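Local coordinates for aminopeptidase-like protein (Chaetomium thermophilum, PDB 5JM6) that probably acts as a zinc-dependent aminopeptidase of the M18 family, removing residues from the N termini of peptides, and assembles into a dodecamer, at residues A159-G163 and D337-I341; V68-V72 and T106-I112; L332-F336 and G348-L354. One frame throughout, in Å; residues are numbered along the deposited sequence.

Interaction 1: residues A159-G163 and D337-I341; sequences AQYAG and DDEEI. With ZN (zinc ion), chain G.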
loop_
_atom_site.group_PDB
_atom_site.type_symbol
_atom_site.label_atom_id
_atom_site.label_comp_id
_atom_site.label_asym_id
_atom_site.label_seq_id
_atom_site.Cartn_x
_atom_site.Cartn_y
_atom_site.Cartn_z
ATOM N N ALA A 159 -3.384 -36.701 -7.645
ATOM C CA ALA A 159 -2.345 -35.881 -7.044
ATOM C C ALA A 159 -1.306 -35.544 -8.099
ATOM O O ALA A 159 -0.825 -36.440 -8.796
ATOM C CB ALA A 159 -1.705 -36.607 -5.871
ATOM N N GLN A 160 -0.961 -34.266 -8.236
ATOM C CA GLN A 160 0.054 -33.910 -9.216
ATOM C C GLN A 160 1.372 -34.538 -8.772
ATOM O O GLN A 160 1.850 -34.321 -7.656
ATOM C CB GLN A 160 0.170 -32.383 -9.399
ATOM C CG GLN A 160 0.898 -31.591 -8.309
ATOM C CD GLN A 160 0.042 -31.325 -7.085
ATOM O OE1 GLN A 160 -1.143 -31.654 -7.055
ATOM N NE2 GLN A 160 0.643 -30.719 -6.065
ATOM N N TYR A 161 1.936 -35.359 -9.651
ATOM C CA TYR A 161 3.179 -36.049 -9.356
ATOM C C TYR A 161 4.338 -35.074 -9.367
ATOM O O TYR A 161 5.077 -34.945 -8.393
ATOM C CB TYR A 161 3.414 -37.177 -10.371
ATOM C CG TYR A 161 4.868 -37.473 -10.692
ATOM C CD1 TYR A 161 5.378 -37.257 -11.969
ATOM C CD2 TYR A 161 5.724 -37.978 -9.725
ATOM C CE1 TYR A 161 6.705 -37.532 -12.267
ATOM C CE2 TYR A 161 7.042 -38.256 -10.015
ATOM C CZ TYR A 161 7.532 -38.029 -11.283
ATOM O OH TYR A 161 8.852 -38.307 -11.559
ATOM N N ALA A 162 4.483 -34.375 -10.479
ATOM C CA ALA A 162 5.701 -33.633 -10.718
ATOM C C ALA A 162 5.672 -32.203 -10.203
ATOM O O ALA A 162 6.721 -31.592 -10.001
ATOM C CB ALA A 162 5.986 -33.637 -12.181
ATOM N N GLY A 163 4.475 -31.708 -9.904
ATOM C CA GLY A 163 4.198 -30.291 -10.044
ATOM C C GLY A 163 3.531 -30.098 -11.396
ATOM O O GLY A 163 3.590 -29.025 -11.998
ATOM N N ASP A 337 14.080 -43.299 -13.800
ATOM C CA ASP A 337 12.789 -42.793 -13.376
ATOM C C ASP A 337 13.007 -41.701 -12.327
ATOM O O ASP A 337 14.049 -41.673 -11.668
ATOM C CB ASP A 337 11.926 -43.930 -12.823
ATOM C CG ASP A 337 10.532 -43.479 -12.424
ATOM O OD1 ASP A 337 10.146 -42.336 -12.748
ATOM O OD2 ASP A 337 9.817 -44.279 -11.787
ATOM N N ASP A 338 12.046 -40.782 -12.231
ATOM C CA ASP A 338 11.974 -39.771 -11.165
ATOM C C ASP A 338 13.001 -38.632 -11.176
ATOM O O ASP A 338 13.498 -38.257 -10.119
ATOM C CB ASP A 338 12.080 -40.458 -9.794
ATOM C CG ASP A 338 11.028 -41.522 -9.588
ATOM O OD1 ASP A 338 9.883 -41.333 -10.040
ATOM O OD2 ASP A 338 11.354 -42.559 -8.980
ATOM N N GLU A 339 13.320 -38.076 -12.341
ATOM C CA GLU A 339 14.262 -36.953 -12.391
ATOM C C GLU A 339 13.607 -35.620 -12.041
ATOM O O GLU A 339 14.264 -34.694 -11.557
ATOM C CB GLU A 339 14.917 -36.866 -13.770
ATOM C CG GLU A 339 15.879 -35.697 -13.963
ATOM C CD GLU A 339 15.190 -34.446 -14.485
ATOM O OE1 GLU A 339 15.633 -33.330 -14.143
ATOM O OE2 GLU A 339 14.201 -34.581 -15.235
ATOM N N GLU A 340 12.308 -35.535 -12.298
ATOM C CA GLU A 340 11.523 -34.353 -11.989
ATOM C C GLU A 340 11.326 -34.221 -10.461
ATOM O O GLU A 340 10.881 -33.183 -9.969
ATOM C CB GLU A 340 10.174 -34.425 -12.725
ATOM C CG GLU A 340 10.239 -34.744 -14.246
ATOM C CD GLU A 340 10.356 -33.508 -15.125
ATOM O OE1 GLU A 340 9.857 -32.445 -14.708
ATOM O OE2 GLU A 340 10.898 -33.611 -16.247
ATOM N N ILE A 341 11.612 -35.303 -9.733
ATOM C CA ILE A 341 11.602 -35.344 -8.259
ATOM C C ILE A 341 13.019 -35.265 -7.629
ATOM O O ILE A 341 13.200 -35.525 -6.440
ATOM C CB ILE A 341 10.834 -36.594 -7.767
ATOM C CG1 ILE A 341 9.499 -36.672 -8.494
ATOM C CG2 ILE A 341 10.502 -36.522 -6.279
ATOM C CD1 ILE A 341 8.547 -35.535 -8.139
HETATM ZN ZN ZN G . 10.949 -31.846 -16.802
#
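The ring of Y161 overlaps the side chain of I341, with Y161 CE2 only 3.3 Å from I341 CG1, a tight apolar contact just past the end of the strand that carries A159 and Q160. Its CA-to-CB bond points sideways, but the long, flat side chain carries ring and hydroxyl across to the other segment. The hydroxyl reaches the backbone beside the carboxylate of D338, with Y161 OH 3.5 Å from D338 CA, but its hydrogen bond goes to D135. R140 adds a cation-pi contact with the same ring. D338 sits in the left-handed backbone region, which aspartate tolerates better than most residues, and so bends the chain sharply between D337 and the glutamates. Next to the tyrosine, small A162 lets the backbones come close: its CA lies 6.0 Å from that of E340, A162 CB is 4.3 Å from E340 CB, and A162 CA is 4.3 Å from I341 CD1. G163 follows with positive phi, in a conformation where a CB would be jammed against the carbonyl of A162. E340 points toward 159-163 and touches A162 with its CB, while its carboxylate holds zinc with OE1 at 2.4 Å and OE2 at 1.9 Å. D306 and H485 are the other ligands of this ion; D306 also binds a second zinc with H133 and D391. A loop after a central-sheet strand that supplies a glutamate ligand, around an aspartate shared by two metals, is characteristic of the two-zinc site of M18 aminopeptidases.

Interaction 2: residues V68-V72 and T106-I112; sequences VFHVV and TRNGSSI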
loop_
_atom_site.group_PDB
_atom_site.type_symbol
_atom_site.label_atom_id
_atom_site.label_comp_id
_atom_site.label_asym_id
_atom_site.label_seq_id
_atom_site.Cartn_x
_atom_site.Cartn_y
_atom_site.Cartn_z
ATOM N N VAL A 68 5.652 -44.325 -17.731
ATOM C CA VAL A 68 7.031 -44.767 -17.616
ATOM C C VAL A 68 7.111 -46.298 -17.692
ATOM O O VAL A 68 8.096 -46.848 -18.184
ATOM C CB VAL A 68 7.677 -44.232 -16.308
ATOM C CG1 VAL A 68 7.080 -44.898 -15.076
ATOM C CG2 VAL A 68 9.182 -44.402 -16.340
ATOM N N PHE A 69 6.056 -46.982 -17.255
ATOM C CA PHE A 69 6.025 -48.442 -17.300
ATOM C C PHE A 69 5.856 -48.968 -18.719
ATOM O O PHE A 69 6.340 -50.051 -19.045
ATOM C CB PHE A 69 4.911 -48.983 -16.411
ATOM C CG PHE A 69 5.006 -48.524 -14.994
ATOM C CD1 PHE A 69 6.030 -48.971 -14.177
ATOM C CD2 PHE A 69 4.081 -47.636 -14.479
ATOM C CE1 PHE A 69 6.126 -48.544 -12.871
ATOM C CE2 PHE A 69 4.170 -47.207 -13.173
ATOM C CZ PHE A 69 5.194 -47.660 -12.368
ATOM N N HIS A 70 5.164 -48.212 -19.562
ATOM C CA HIS A 70 5.053 -48.594 -20.960
ATOM C C HIS A 70 6.388 -48.405 -21.668
ATOM O O HIS A 70 6.750 -49.192 -22.542
ATOM C CB HIS A 70 3.959 -47.791 -21.663
ATOM C CG HIS A 70 2.574 -48.189 -21.265
ATOM N ND1 HIS A 70 1.960 -47.714 -20.125
ATOM C CD2 HIS A 70 1.687 -49.031 -21.846
ATOM C CE1 HIS A 70 0.753 -48.239 -20.026
ATOM N NE2 HIS A 70 0.562 -49.042 -21.057
ATOM N N VAL A 71 7.126 -47.373 -21.278
ATOM C CA VAL A 71 8.392 -47.067 -21.931
ATOM C C VAL A 71 9.421 -48.174 -21.718
ATOM O O VAL A 71 10.088 -48.593 -22.663
ATOM C CB VAL A 71 8.962 -45.726 -21.440
ATOM C CG1 VAL A 71 10.350 -45.490 -22.017
ATOM C CG2 VAL A 71 8.026 -44.603 -21.828
ATOM N N VAL A 72 9.543 -48.658 -20.487
ATOM C CA VAL A 72 10.479 -49.742 -20.210
ATOM C C VAL A 72 10.040 -51.018 -20.929
ATOM O O VAL A 72 10.872 -51.751 -21.462
ATOM C CB VAL A 72 10.620 -49.997 -18.697
ATOM C CG1 VAL A 72 11.216 -51.372 -18.425
ATOM C CG2 VAL A 72 11.480 -48.916 -18.070
ATOM N N THR A 106 16.802 -54.248 -15.426
ATOM C CA THR A 106 15.593 -53.523 -15.090
ATOM C C THR A 106 15.494 -53.309 -13.582
ATOM O O THR A 106 15.949 -54.143 -12.800
ATOM C CB THR A 106 14.365 -54.300 -15.611
ATOM O OG1 THR A 106 14.198 -54.033 -17.009
ATOM C CG2 THR A 106 13.090 -53.934 -14.865
ATOM N N ARG A 107 14.930 -52.174 -13.180
ATOM C CA ARG A 107 14.618 -51.931 -11.781
ATOM C C ARG A 107 13.217 -51.330 -11.669
ATOM O O ARG A 107 12.932 -50.290 -12.264
ATOM C CB ARG A 107 15.667 -51.015 -11.147
ATOM C CG ARG A 107 15.647 -51.001 -9.630
ATOM C CD ARG A 107 16.812 -50.203 -9.063
ATOM N NE ARG A 107 18.052 -50.975 -9.032
ATOM C CZ ARG A 107 19.144 -50.611 -8.365
ATOM N NH1 ARG A 107 19.155 -49.483 -7.669
ATOM N NH2 ARG A 107 20.226 -51.377 -8.394
ATOM N N ASN A 108 12.343 -52.022 -10.937
ATOM C CA ASN A 108 10.956 -51.608 -10.694
ATOM C C ASN A 108 10.137 -51.476 -11.987
ATOM O O ASN A 108 9.037 -50.923 -11.997
ATOM C CB ASN A 108 10.969 -50.283 -9.902
ATOM C CG ASN A 108 9.582 -49.720 -9.633
ATOM O OD1 ASN A 108 8.813 -50.274 -8.850
ATOM N ND2 ASN A 108 9.265 -48.601 -10.278
ATOM N N GLY A 109 10.636 -52.057 -13.072
ATOM C CA GLY A 109 9.939 -51.987 -14.345
ATOM C C GLY A 109 9.839 -50.572 -14.894
ATOM O O GLY A 109 9.183 -50.350 -15.910
ATOM N N SER A 110 10.363 -49.600 -14.148
ATOM C CA SER A 110 10.473 -48.214 -14.601
ATOM C C SER A 110 11.887 -47.685 -14.905
ATOM O O SER A 110 12.037 -46.542 -15.337
ATOM C CB SER A 110 9.806 -47.304 -13.575
ATOM O OG SER A 110 10.420 -47.438 -12.309
ATOM N N SER A 111 12.917 -48.489 -14.652
ATOM C CA SER A 111 14.295 -48.083 -14.931
ATOM C C SER A 111 15.006 -49.178 -15.702
ATOM O O SER A 111 14.848 -50.357 -15.395
ATOM C CB SER A 111 15.063 -47.773 -13.643
ATOM O OG SER A 111 14.969 -46.401 -13.305
ATOM N N ILE A 112 15.787 -48.794 -16.704
ATOM C CA ILE A 112 16.459 -49.788 -17.523
ATOM C C ILE A 112 17.838 -49.322 -17.984
ATOM O O ILE A 112 18.039 -48.158 -18.336
ATOM C CB ILE A 112 15.588 -50.171 -18.745
ATOM C CG1 ILE A 112 16.248 -51.288 -19.556
ATOM C CG2 ILE A 112 15.288 -48.954 -19.613
ATOM C CD1 ILE A 112 15.382 -51.812 -20.670
#
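A classic beta bulge, in which S110 and S111 both face R107, distorts the hairpin between strands 102-107 and 111-117 just where the first turn of helix 68-81 packs against its tip. The turn residues N108 and G109 both have positive phi, a conformation that asparagine and glycine accept readily. V72 makes the largest part of the contact: V72 CB lies 3.2 Å from G109 O, while V72 CG2 is 3.4 Å from S110 C and 4.1 Å from I112 CG2. A branched valine is compact enough to settle onto the backbone of G109 and S110. V68, one helical turn earlier, sets CG1 3.9 Å from S110 CB. F69 presents its ring edge to two carbonyls, with CE1 3.9 Å from N108 O and CD1 3.9 Å from G109 O. N108 also looks outward, its OD1 accepting a hydrogen bond from K473 of a second subunit. Inside the hairpin, N108 ND2 donates to S110 OG at 2.6 Å.

Interaction 3: residues L332-F336 and G348-L354; sequences LVALF and GARGNFL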
loop_
_atom_site.group_PDB
_atom_site.type_symbol
_atom_site.label_atom_id
_atom_site.label_comp_id
_atom_site.label_asym_id
_atom_site.label_seq_id
_atom_site.Cartn_x
_atom_site.Cartn_y
_atom_site.Cartn_z
ATOM N N LEU A 332 26.798 -47.997 -23.524
ATOM C CA LEU A 332 25.754 -48.145 -22.520
ATOM C C LEU A 332 24.750 -46.996 -22.546
ATOM O O LEU A 332 25.120 -45.839 -22.740
ATOM C CB LEU A 332 26.396 -48.255 -21.129
ATOM C CG LEU A 332 25.565 -48.525 -19.871
ATOM C CD1 LEU A 332 26.418 -49.249 -18.835
ATOM C CD2 LEU A 332 24.994 -47.240 -19.277
ATOM N N VAL A 333 23.479 -47.327 -22.344
ATOM C CA VAL A 333 22.437 -46.322 -22.171
ATOM C C VAL A 333 21.674 -46.606 -20.881
ATOM O O VAL A 333 21.253 -47.738 -20.635
ATOM C CB VAL A 333 21.455 -46.291 -23.359
ATOM C CG1 VAL A 333 20.394 -45.222 -23.141
ATOM C CG2 VAL A 333 22.198 -46.046 -24.663
ATOM N N ALA A 334 21.515 -45.578 -20.056
ATOM C CA ALA A 334 20.804 -45.706 -18.791
ATOM C C ALA A 334 19.595 -44.780 -18.763
ATOM O O ALA A 334 19.738 -43.559 -18.810
ATOM C CB ALA A 334 21.734 -45.402 -17.625
ATOM N N LEU A 335 18.405 -45.366 -18.694
ATOM C CA LEU A 335 17.177 -44.587 -18.616
ATOM C C LEU A 335 16.579 -44.705 -17.221
ATOM O O LEU A 335 16.244 -45.799 -16.768
ATOM C CB LEU A 335 16.173 -45.046 -19.676
ATOM C CG LEU A 335 16.679 -45.005 -21.122
ATOM C CD1 LEU A 335 15.578 -45.381 -22.100
ATOM C CD2 LEU A 335 17.253 -43.636 -21.451
ATOM N N PHE A 336 16.415 -43.563 -16.560
ATOM C CA PHE A 336 16.044 -43.523 -15.151
ATOM C C PHE A 336 14.641 -42.982 -14.957
ATOM O O PHE A 336 14.078 -42.322 -15.827
ATOM C CB PHE A 336 17.012 -42.658 -14.339
ATOM C CG PHE A 336 18.426 -43.142 -14.352
ATOM C CD1 PHE A 336 18.841 -44.146 -13.495
ATOM C CD2 PHE A 336 19.350 -42.575 -15.211
ATOM C CE1 PHE A 336 20.149 -44.585 -13.505
ATOM C CE2 PHE A 336 20.658 -43.008 -15.226
ATOM C CZ PHE A 336 21.058 -44.015 -14.372
ATOM N N GLY A 348 16.185 -43.849 -9.285
ATOM C CA GLY A 348 16.645 -42.528 -9.689
ATOM C C GLY A 348 18.116 -42.466 -10.070
ATOM O O GLY A 348 18.855 -43.431 -9.871
ATOM N N ALA A 349 18.547 -41.322 -10.599
ATOM C CA ALA A 349 19.886 -41.187 -11.178
ATOM C C ALA A 349 21.004 -41.010 -10.146
ATOM O O ALA A 349 22.137 -41.398 -10.391
ATOM C CB ALA A 349 19.909 -40.028 -12.163
ATOM N N ARG A 350 20.706 -40.417 -9.001
ATOM C CA ARG A 350 21.703 -40.349 -7.936
ATOM C C ARG A 350 21.540 -41.546 -6.980
ATOM O O ARG A 350 21.980 -41.505 -5.831
ATOM C CB ARG A 350 21.686 -38.980 -7.231
ATOM C CG ARG A 350 20.334 -38.357 -7.026
ATOM C CD ARG A 350 20.405 -36.876 -6.665
ATOM N NE ARG A 350 21.459 -36.560 -5.706
ATOM C CZ ARG A 350 21.359 -35.602 -4.793
ATOM N NH1 ARG A 350 20.232 -34.918 -4.682
ATOM N NH2 ARG A 350 22.361 -35.362 -3.961
ATOM N N GLY A 351 20.819 -42.569 -7.440
ATOM C CA GLY A 351 20.783 -43.862 -6.769
ATOM C C GLY A 351 21.804 -44.899 -7.241
ATOM O O GLY A 351 22.518 -44.694 -8.224
ATOM N N ASN A 352 21.839 -46.026 -6.530
ATOM C CA ASN A 352 22.772 -47.140 -6.745
ATOM C C ASN A 352 22.847 -47.684 -8.171
ATOM O O ASN A 352 23.880 -48.213 -8.585
ATOM C CB ASN A 352 22.375 -48.296 -5.812
ATOM C CG ASN A 352 23.563 -49.090 -5.299
ATOM O OD1 ASN A 352 24.712 -48.823 -5.649
ATOM N ND2 ASN A 352 23.285 -50.077 -4.453
ATOM N N PHE A 353 21.754 -47.536 -8.914
ATOM C CA PHE A 353 21.478 -48.377 -10.077
ATOM C C PHE A 353 22.614 -48.480 -11.101
ATOM O O PHE A 353 23.087 -49.580 -11.383
ATOM C CB PHE A 353 20.212 -47.877 -10.778
ATOM C CG PHE A 353 19.660 -48.839 -11.791
ATOM C CD1 PHE A 353 19.913 -50.196 -11.686
ATOM C CD2 PHE A 353 18.894 -48.385 -12.853
ATOM C CE1 PHE A 353 19.413 -51.085 -12.616
ATOM C CE2 PHE A 353 18.388 -49.270 -13.788
ATOM C CZ PHE A 353 18.650 -50.622 -13.669
ATOM N N LEU A 354 23.052 -47.357 -11.662
ATOM C CA LEU A 354 24.100 -47.415 -12.685
ATOM C C LEU A 354 25.496 -47.766 -12.137
ATOM O O LEU A 354 26.198 -48.569 -12.750
ATOM C CB LEU A 354 24.162 -46.106 -13.481
ATOM C CG LEU A 354 25.244 -46.084 -14.568
ATOM C CD1 LEU A 354 24.956 -47.115 -15.656
ATOM C CD2 LEU A 354 25.398 -44.695 -15.170
#
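L332 opens the contact from strand 330-336 of the central mixed sheet, its CD2 lying 3.6 Å from L354 CD1 on the first turn of helix 353-368. V333 points away from this helix, to the face of the sheet covered by helix 305-320, in an alpha/beta layering. A334 turns back, and its methyl is just large enough to touch: A334 CB is 4.1 Å from L354 CD1, so one leucine branch rests on two residues of the strand. L335 points away again. F336 ends the strand before the zinc-site loop, its side chain about 5 Å from that of zinc ligand H133, and covers the largest area of the contact. A349 CA sits over its ring face, 4.0 Å from the centroid and 14° off the normal, a CH-pi contact that a small alanine permits. L354 CB approaches the ring edge, 3.8 Å from F336 CZ, and F353 CD2 lies 4.1 Å from F336 CE1. A type I beta turn from G348 to G351, closed by G351 N bonding to G348 O at 3.2 Å, reverses the chain between A349 on the ring face and F353 and L354. Beyond the turn, N352 makes backbone hydrogen bonds to a second subunit. The strand's backbone is bonded to strands 111-117 and 127-133, so between the segments the chemistry is apolar: close packing and burial hold helix to strand without directional polar bonds.

Overall arrangement
From the N terminus, interaction 2 closes first, bringing the hairpin 106-112 back to helix 68-81. Interaction 1 opens at 159-163, at the end of a strand of the antiparallel six-stranded sheet. Interaction 3 opens at 332-336 before interaction 1 closes at 337-341, and closes at 348-354, so these two cross, whereas interaction 2 precedes both in series. Interactions 2 and 3 meet in the central mixed sheet, where I112 O and L335 N lie 2.8 Å apart, a probable hydrogen bond. D337 joins interactions 1 and 2, its N 3.3 Å from S111 OG, a weak hydrogen bond, and its side chain against V68. Together they tie the central sheet, its flanking helices and the zinc-site loop to the antiparallel sheet.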